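Local coordinates for protein PP1b (Porcine reproductive and respiratory syndrome virus, PDB 6JDR) that probably unwinds RNA and DNA duplexes with 5' to 3' polarity at the expense of ATP, as the zinc-binding helicase part of the viral replicase polyprotein, at residues 7-12 against 60-65; 20-25 against 130-135; 30-35 against 66-71. The protein carries 1 engineered substitution. All coordinates share one frame; numbering follows the deposited sequence.

How the contacts relate
From the N terminus, the chain first makes the zinc knuckle 7-12, and contact 1 closes a loop by bringing 60-65, which leads into helix 63-67, back to it. Before that loop closes, two more segments depart: 20-25, which contact 2 joins to 130-135, and 30-35, which contact 3 joins to 66-71. Contacts 2 and 3 therefore each cross contact 1, while contact 3 nests inside the loop of contact 2. Contacts 1 and 2 share one zinc ion, contacts 2 and 3 another. Together they tie the zinc-binding region to helix 63-67 and to helix 134-142, which leads into strand 145-148 of the seven-stranded parallel sheet.

Contact 1 of 3, residues 7-12 against 60-65; sequences CGYCGA and GTSPLD. With ZN (zinc ion), chain C.
Y9 reaches from the zinc knuckle to the start of helix 63-67, and its hydroxyl donates to D65, OH to OD1 at 2.6 Å. The bond uses the syn lone pair of OD1, with the ring and carboxylate planes 47° apart. The ring itself packs obliquely on the same turn: CD1 lies 3.6 Å from S62 CB, and CE1 lies 3.9 Å from the CD2 methyl of L64. A tyrosine suits the place because its ring can pack on S62 CB and the L64 methyl while its hydroxyl reaches the carboxylate of D65.

D65 is itself held in a capping box. Its OD2 accepts from the backbone N of S62 at 3.1 Å, on the anti side and 23° out of the carboxylate plane, while S62 OG accepts from L64 N at 3.0 Å. For this the S62 hydroxyl stands opposite its own backbone N (chi1 165°), where it can turn back to the first turn of the helix.

Within the knuckle, C7 and C10 bind zinc through SG, at 2.3 and 2.2 Å, and C25 and H28 complete the site. Weak N-H bonds from Y9 and C10 to C7 SG tie the knuckle's backbone round that thiolate, and G11 takes the positive phi that follows. The Y9 ring stacks on H28, and its hydroxyl also bonds to H32 of a second zinc site.

With one carboxylate oxygen gripping the tyrosine and the other a backbone N-H, D65 is fixed in rotation. The helix N terminus probably favours its negative charge, which in turn would polarise the Y9 hydroxyl.

Contact 2 of 3, residues 20-25 against 130-135; sequences CGLDVC and KEINMV. With ZN (zinc ion), chain C; ZN (zinc ion), chain B.
The turn of the zinc-binding hairpin, between strands 16-17 and 23-24, here meets the loop that leads into helix 134-142. G21 rests against K130, with G21 O 3.6 Å from K130 CA. Glycine suits this spot twice over: at its backbone angles (phi 95°) a side chain would press on the carbonyl oxygen of C20, and it would also point at the K130 backbone N. One water approaches both carbonyl oxygens, at 3.1 Å from G21 O and 3.0 Å from K130 O, but it has more acceptors around it than protons and may not serve both at once.

Farther along, L22 and I132 meet through methyl groups, CD1 of L22 lying 4.0 Å from CG2 of I132. With chi1 at -65°, I132 turns CG2 to L22, while its CG1 branch leads away from it. I132 also packs on L236 and R237 of helix 232-239, and both L22 and I132 touch L64.

The hairpin side is anchored at its ends, C20 SG binding one zinc ion at 2.3 Å and C25 SG another at the same distance. Between these anchors no direct hydrogen bond joins the two segments, which implies that apolar packing carries the direct contact, with the water at most a partial link.

Contact 3 of 3, residues 30-35 against 66-71; sequences HFHQHC and EVLEQV. With ZN (zinc ion), chain B.
H34 and L68 form the tight part of this contact, with the V71 carbonyl at its end. The H34 ring is gripped at both nitrogens: ND1 binds zinc at 2.2 Å, and NE2 donates to V71 O at 2.6 Å. The oxygen lies only 4° out of the ring plane, yet the N-H...O angle is 137°, a bent bond. Histidine is well chosen, since one flat ring can give a lone pair to the metal and an N-H to a carbonyl; the zinc probably makes that N-H a stronger donor. With CG opposite the backbone N (chi1 176°), the ring extends to the 68-71 backbone.

L68 covers one face of the ring. Its CB makes an off-centre CH-pi contact 4.2 Å from the centroid, and CD2 sits above the ring centre. CD1, over the same face, also reaches the second ligand histidine, 3.7 Å from H32 CE1, so that one branched leucine packs on two metal ligands. H32 binds zinc through NE2 at 2.1 Å, its ND1 being taken by Y9. V71 adds its CB, 4.0 Å from H34 NE2.

The outer side is much looser. E66, E69 and Q70 send their side chains clear of the zinc loop and are exposed, as is Q33 on the opposite segment. Polar residues suit such a surface, and E66 and E69 are known to bind calcium in this protein, although no calcium is bound here. V67 instead packs on helix 232-239.

C35 SG, 2.3 Å from the zinc, and C20 from the hairpin complete the four ligands, giving a Cys2His2 zinc site of the arterivirus zinc-binding domain, packed against L68 and V71 of the segment that follows it.

Contact 1 of 3, residues 7-12 against 60-65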
loop_
_atom_site.group_PDB
_atom_site.type_symbol
_atom_site.label_atom_id
_atom_site.label_comp_id
_atom_site.label_asym_id
_atom_site.label_seq_id
_atom_site.Cartn_x
_atom_site.Cartn_y
_atom_site.Cartn_z
ATOM N N CYS A 7 29.277 0.326 2.277
ATOM C CA CYS A 7 28.820 1.367 3.193
ATOM C C CYS A 7 27.298 1.456 3.234
ATOM O O CYS A 7 26.641 1.430 2.197
ATOM C CB CYS A 7 29.410 2.722 2.785
ATOM S SG CYS A 7 28.964 4.112 3.858
ATOM N N GLY A 8 26.747 1.569 4.441
ATOM C CA GLY A 8 25.303 1.691 4.636
ATOM C C GLY A 8 24.730 3.014 4.163
ATOM O O GLY A 8 23.538 3.101 3.882
ATOM N N TYR A 9 25.571 4.046 4.086
ATOM C CA TYR A 9 25.156 5.353 3.569
ATOM C C TYR A 9 25.234 5.396 2.042
ATOM O O TYR A 9 24.225 5.626 1.367
ATOM C CB TYR A 9 26.037 6.474 4.128
ATOM C CG TYR A 9 25.886 6.749 5.608
ATOM C CD1 TYR A 9 24.707 7.285 6.118
ATOM C CD2 TYR A 9 26.935 6.509 6.493
ATOM C CE1 TYR A 9 24.568 7.555 7.471
ATOM C CE2 TYR A 9 26.807 6.777 7.846
ATOM C CZ TYR A 9 25.621 7.300 8.331
ATOM O OH TYR A 9 25.484 7.566 9.673
ATOM N N CYS A 10 26.440 5.167 1.516
ATOM C CA CYS A 10 26.760 5.454 0.111
ATOM C C CYS A 10 27.101 4.241 -0.761
ATOM O O CYS A 10 27.285 4.388 -1.968
ATOM C CB CYS A 10 27.934 6.427 0.052
ATOM S SG CYS A 10 29.487 5.710 0.639
ATOM N N GLY A 11 27.211 3.059 -0.165
ATOM C CA GLY A 11 27.511 1.843 -0.922
ATOM C C GLY A 11 28.971 1.613 -1.295
ATOM O O GLY A 11 29.291 0.596 -1.905
ATOM N N ALA A 12 29.861 2.535 -0.933
ATOM C CA ALA A 12 31.294 2.363 -1.180
ATOM C C ALA A 12 31.853 1.251 -0.287
ATOM O O ALA A 12 31.197 0.857 0.675
ATOM C CB ALA A 12 32.026 3.668 -0.915
ATOM N N GLY A 60 25.438 14.836 10.237
ATOM C CA GLY A 60 24.906 13.738 9.434
ATOM C C GLY A 60 24.720 14.112 7.975
ATOM O O GLY A 60 24.353 15.245 7.658
ATOM N N THR A 61 24.987 13.152 7.091
ATOM C CA THR A 61 24.854 13.336 5.641
ATOM C C THR A 61 23.605 12.661 5.083
ATOM O O THR A 61 23.340 12.738 3.878
ATOM C CB THR A 61 26.062 12.729 4.903
ATOM O OG1 THR A 61 26.123 11.318 5.152
ATOM C CG2 THR A 61 27.352 13.382 5.364
ATOM N N SER A 62 22.846 11.998 5.952
ATOM C CA SER A 62 21.704 11.199 5.532
ATOM C C SER A 62 20.522 11.423 6.477
ATOM O O SER A 62 20.719 11.757 7.649
ATOM C CB SER A 62 22.100 9.720 5.519
ATOM O OG SER A 62 20.971 8.866 5.463
ATOM N N PRO A 63 19.287 11.237 5.974
ATOM C CA PRO A 63 18.123 11.245 6.861
ATOM C C PRO A 63 18.191 10.168 7.943
ATOM O O PRO A 63 17.560 10.314 8.994
ATOM C CB PRO A 63 16.954 10.976 5.908
ATOM C CG PRO A 63 17.431 11.473 4.586
ATOM C CD PRO A 63 18.890 11.129 4.558
ATOM N N LEU A 64 18.947 9.100 7.688
ATOM C CA LEU A 64 19.198 8.070 8.700
ATOM C C LEU A 64 19.690 8.681 10.000
ATOM O O LEU A 64 19.309 8.248 11.082
ATOM C CB LEU A 64 20.236 7.067 8.201
ATOM C CG LEU A 64 20.611 5.932 9.159
ATOM C CD1 LEU A 64 19.411 5.045 9.451
ATOM C CD2 LEU A 64 21.754 5.108 8.584
ATOM N N ASP A 65 20.544 9.687 9.883
ATOM C CA ASP A 65 21.160 10.303 11.046
ATOM C C ASP A 65 20.128 11.073 11.859
ATOM O O ASP A 65 20.194 11.098 13.085
ATOM C CB ASP A 65 22.314 11.206 10.606
ATOM C CG ASP A 65 23.361 10.451 9.807
ATOM O OD1 ASP A 65 23.828 9.402 10.299
ATOM O OD2 ASP A 65 23.697 10.890 8.686
HETATM ZN ZN ZN C . 29.992 5.803 2.732
#

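Contact 2 of 3, residues 20-25 against 130-135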
loop_
_atom_site.group_PDB
_atom_site.type_symbol
_atom_site.label_atom_id
_atom_site.label_comp_id
_atom_site.label_asym_id
_atom_site.label_seq_id
_atom_site.Cartn_x
_atom_site.Cartn_y
_atom_site.Cartn_z
ATOM N N CYS A 20 26.552 0.608 16.452
ATOM C CA CYS A 20 25.156 0.208 16.263
ATOM C C CYS A 20 24.924 -0.662 15.013
ATOM O O CYS A 20 23.779 -0.875 14.612
ATOM C CB CYS A 20 24.260 1.452 16.223
ATOM S SG CYS A 20 24.430 2.438 14.725
ATOM N N GLY A 21 25.999 -1.155 14.400
ATOM C CA GLY A 21 25.897 -2.184 13.360
ATOM C C GLY A 21 25.881 -1.708 11.916
ATOM O O GLY A 21 25.627 -2.503 11.011
ATOM N N LEU A 22 26.165 -0.429 11.687
ATOM C CA LEU A 22 26.175 0.130 10.333
ATOM C C LEU A 22 27.581 0.065 9.734
ATOM O O LEU A 22 28.519 0.625 10.303
ATOM C CB LEU A 22 25.690 1.583 10.359
ATOM C CG LEU A 22 25.375 2.223 9.003
ATOM C CD1 LEU A 22 24.104 1.646 8.401
ATOM C CD2 LEU A 22 25.250 3.730 9.150
ATOM N N ASP A 23 27.719 -0.620 8.598
ATOM C CA ASP A 23 28.972 -0.620 7.831
ATOM C C ASP A 23 29.209 0.753 7.222
ATOM O O ASP A 23 28.302 1.330 6.623
ATOM C CB ASP A 23 28.922 -1.644 6.694
ATOM C CG ASP A 23 28.942 -3.071 7.187
ATOM O OD1 ASP A 23 29.697 -3.367 8.138
ATOM O OD2 ASP A 23 28.209 -3.903 6.613
ATOM N N VAL A 24 30.428 1.265 7.360
ATOM C CA VAL A 24 30.764 2.587 6.842
ATOM C C VAL A 24 32.107 2.610 6.121
ATOM O O VAL A 24 33.040 1.881 6.473
ATOM C CB VAL A 24 30.763 3.664 7.954
ATOM C CG1 VAL A 24 29.342 3.950 8.418
ATOM C CG2 VAL A 24 31.637 3.250 9.130
ATOM N N CYS A 25 32.184 3.462 5.106
ATOM C CA CYS A 25 33.416 3.705 4.374
ATOM C C CYS A 25 34.252 4.719 5.141
ATOM O O CYS A 25 33.791 5.299 6.127
ATOM C CB CYS A 25 33.095 4.237 2.977
ATOM S SG CYS A 25 32.283 5.849 2.980
ATOM N N LYS A 130 21.992 -3.242 11.538
ATOM C CA LYS A 130 22.545 -4.417 10.861
ATOM C C LYS A 130 21.954 -4.616 9.459
ATOM O O LYS A 130 22.660 -5.014 8.536
ATOM C CB LYS A 130 22.288 -5.664 11.717
ATOM C CG LYS A 130 22.876 -6.958 11.180
ATOM C CD LYS A 130 22.601 -8.110 12.136
ATOM C CE LYS A 130 22.762 -9.459 11.451
ATOM N NZ LYS A 130 22.482 -10.589 12.383
ATOM N N GLU A 131 20.663 -4.330 9.312
ATOM C CA GLU A 131 19.949 -4.558 8.057
ATOM C C GLU A 131 19.688 -3.279 7.253
ATOM O O GLU A 131 18.948 -3.312 6.270
ATOM C CB GLU A 131 18.614 -5.255 8.352
ATOM N N ILE A 132 20.296 -2.163 7.654
ATOM C CA ILE A 132 20.048 -0.876 7.007
ATOM C C ILE A 132 20.939 -0.711 5.777
ATOM O O ILE A 132 22.131 -1.026 5.816
ATOM C CB ILE A 132 20.270 0.297 7.995
ATOM C CG1 ILE A 132 19.237 0.249 9.132
ATOM C CG2 ILE A 132 20.215 1.642 7.279
ATOM C CD1 ILE A 132 17.812 0.555 8.715
ATOM N N ASN A 133 20.339 -0.212 4.696
ATOM C CA ASN A 133 21.030 0.029 3.427
ATOM C C ASN A 133 20.347 1.199 2.715
ATOM O O ASN A 133 19.327 1.020 2.045
ATOM C CB ASN A 133 20.989 -1.238 2.563
ATOM C CG ASN A 133 21.740 -1.092 1.243
ATOM O OD1 ASN A 133 22.299 -0.043 0.935
ATOM N ND2 ASN A 133 21.750 -2.160 0.455
ATOM N N MET A 134 20.914 2.393 2.861
ATOM C CA MET A 134 20.235 3.612 2.421
ATOM C C MET A 134 20.229 3.810 0.901
ATOM O O MET A 134 19.410 4.581 0.392
ATOM C CB MET A 134 20.819 4.843 3.120
ATOM C CG MET A 134 20.676 4.828 4.638
ATOM S SD MET A 134 18.969 4.767 5.242
ATOM C CE MET A 134 18.382 6.385 4.751
ATOM N N VAL A 135 21.113 3.123 0.176
ATOM C CA VAL A 135 21.042 3.140 -1.293
ATOM C C VAL A 135 19.872 2.272 -1.785
ATOM O O VAL A 135 19.227 2.600 -2.781
ATOM C CB VAL A 135 22.384 2.763 -1.981
ATOM C CG1 VAL A 135 22.887 1.393 -1.554
ATOM C CG2 VAL A 135 22.242 2.812 -3.498
HETATM ZN ZN ZN C . 29.992 5.803 2.732
HETATM ZN ZN ZN B . 25.155 4.425 15.579
HETATM O O HOH W 1 24.877 -3.023 8.074
#

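Contact 3 of 3, residues 30-35 against 66-71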
loop_
_atom_site.group_PDB
_atom_site.type_symbol
_atom_site.label_atom_id
_atom_site.label_comp_id
_atom_site.label_asym_id
_atom_site.label_seq_id
_atom_site.Cartn_x
_atom_site.Cartn_y
_atom_site.Cartn_z
ATOM N N HIS A 30 33.384 9.625 10.014
ATOM C CA HIS A 30 33.425 10.890 10.749
ATOM C C HIS A 30 32.112 11.694 10.701
ATOM O O HIS A 30 32.087 12.857 11.101
ATOM C CB HIS A 30 34.592 11.744 10.220
ATOM C CG HIS A 30 35.939 11.309 10.716
ATOM N ND1 HIS A 30 36.446 10.045 10.498
ATOM C CD2 HIS A 30 36.889 11.980 11.411
ATOM C CE1 HIS A 30 37.647 9.955 11.042
ATOM N NE2 HIS A 30 37.940 11.115 11.602
ATOM N N PHE A 31 31.028 11.081 10.225
ATOM C CA PHE A 31 29.731 11.762 10.144
ATOM C C PHE A 31 28.602 10.937 10.778
ATOM O O PHE A 31 27.451 10.987 10.330
ATOM C CB PHE A 31 29.400 12.100 8.687
ATOM C CG PHE A 31 30.404 13.002 8.031
ATOM C CD1 PHE A 31 30.297 14.384 8.142
ATOM C CD2 PHE A 31 31.460 12.473 7.301
ATOM C CE1 PHE A 31 31.222 15.222 7.536
ATOM C CE2 PHE A 31 32.389 13.307 6.691
ATOM C CZ PHE A 31 32.271 14.683 6.808
ATOM N N HIS A 32 28.934 10.205 11.839
ATOM C CA HIS A 32 27.973 9.367 12.549
ATOM C C HIS A 32 28.036 9.680 14.039
ATOM O O HIS A 32 28.773 9.044 14.793
ATOM C CB HIS A 32 28.278 7.895 12.286
ATOM C CG HIS A 32 27.244 6.954 12.814
ATOM N ND1 HIS A 32 26.170 6.530 12.063
ATOM C CD2 HIS A 32 27.130 6.338 14.014
ATOM C CE1 HIS A 32 25.434 5.700 12.780
ATOM N NE2 HIS A 32 25.999 5.563 13.964
ATOM N N GLN A 33 27.255 10.667 14.457
ATOM C CA GLN A 33 27.304 11.163 15.830
ATOM C C GLN A 33 26.487 10.308 16.797
ATOM O O GLN A 33 26.572 10.487 18.007
ATOM C CB GLN A 33 26.832 12.620 15.875
ATOM C CG GLN A 33 27.660 13.542 14.990
ATOM C CD GLN A 33 27.311 15.007 15.160
ATOM O OE1 GLN A 33 26.151 15.364 15.346
ATOM N NE2 GLN A 33 28.320 15.866 15.087
ATOM N N HIS A 34 25.705 9.380 16.255
ATOM C CA HIS A 34 24.849 8.490 17.046
ATOM C C HIS A 34 25.616 7.638 18.057
ATOM O O HIS A 34 25.173 7.459 19.190
ATOM C CB HIS A 34 24.061 7.585 16.093
ATOM C CG HIS A 34 23.215 6.563 16.779
ATOM N ND1 HIS A 34 23.476 5.214 16.700
ATOM C CD2 HIS A 34 22.107 6.688 17.543
ATOM C CE1 HIS A 34 22.572 4.548 17.395
ATOM N NE2 HIS A 34 21.730 5.420 17.920
ATOM N N CYS A 35 26.762 7.110 17.646
ATOM C CA CYS A 35 27.533 6.200 18.494
ATOM C C CYS A 35 28.974 6.100 17.991
ATOM O O CYS A 35 29.275 6.566 16.892
ATOM C CB CYS A 35 26.867 4.819 18.526
ATOM S SG CYS A 35 26.884 3.943 16.951
ATOM N N GLU A 66 19.171 11.687 11.172
ATOM C CA GLU A 66 18.083 12.384 11.843
ATOM C C GLU A 66 17.184 11.385 12.556
ATOM O O GLU A 66 16.815 11.588 13.712
ATOM C CB GLU A 66 17.277 13.213 10.848
ATOM C CG GLU A 66 18.061 14.350 10.204
ATOM C CD GLU A 66 18.586 15.357 11.209
ATOM O OE1 GLU A 66 17.828 15.792 12.107
ATOM O OE2 GLU A 66 19.770 15.723 11.096
ATOM N N VAL A 67 16.855 10.292 11.874
ATOM C CA VAL A 67 16.081 9.213 12.485
ATOM C C VAL A 67 16.763 8.713 13.762
ATOM O O VAL A 67 16.116 8.557 14.798
ATOM C CB VAL A 67 15.870 8.046 11.499
ATOM C CG1 VAL A 67 15.317 6.813 12.206
ATOM C CG2 VAL A 67 14.930 8.470 10.381
ATOM N N LEU A 68 18.075 8.501 13.688
ATOM C CA LEU A 68 18.825 7.930 14.803
ATOM C C LEU A 68 18.919 8.834 16.035
ATOM O O LEU A 68 19.313 8.366 17.091
ATOM C CB LEU A 68 20.230 7.510 14.353
ATOM C CG LEU A 68 20.331 6.272 13.454
ATOM C CD1 LEU A 68 21.760 6.091 12.961
ATOM C CD2 LEU A 68 19.847 5.016 14.168
ATOM N N GLU A 69 18.558 10.109 15.916
ATOM C CA GLU A 69 18.520 11.010 17.080
ATOM C C GLU A 69 17.532 10.565 18.166
ATOM O O GLU A 69 17.682 10.937 19.324
ATOM C CB GLU A 69 18.215 12.450 16.646
ATOM C CG GLU A 69 19.387 13.116 15.938
ATOM C CD GLU A 69 19.021 14.395 15.210
ATOM O OE1 GLU A 69 17.843 14.802 15.236
ATOM O OE2 GLU A 69 19.927 15.001 14.597
ATOM N N GLN A 70 16.539 9.763 17.795
ATOM C CA GLN A 70 15.589 9.204 18.761
ATOM C C GLN A 70 15.919 7.773 19.158
ATOM O O GLN A 70 15.144 7.156 19.881
ATOM C CB GLN A 70 14.162 9.225 18.195
ATOM C CG GLN A 70 13.783 10.496 17.460
ATOM C CD GLN A 70 14.192 11.757 18.197
ATOM O OE1 GLN A 70 14.096 11.838 19.421
ATOM N NE2 GLN A 70 14.660 12.748 17.447
ATOM N N VAL A 71 17.047 7.243 18.685
ATOM C CA VAL A 71 17.428 5.858 18.950
ATOM C C VAL A 71 18.627 5.837 19.908
ATOM O O VAL A 71 19.755 6.073 19.481
ATOM C CB VAL A 71 17.762 5.120 17.639
ATOM C CG1 VAL A 71 18.011 3.642 17.903
ATOM C CG2 VAL A 71 16.631 5.285 16.630
HETATM ZN ZN ZN B . 25.155 4.425 15.579
#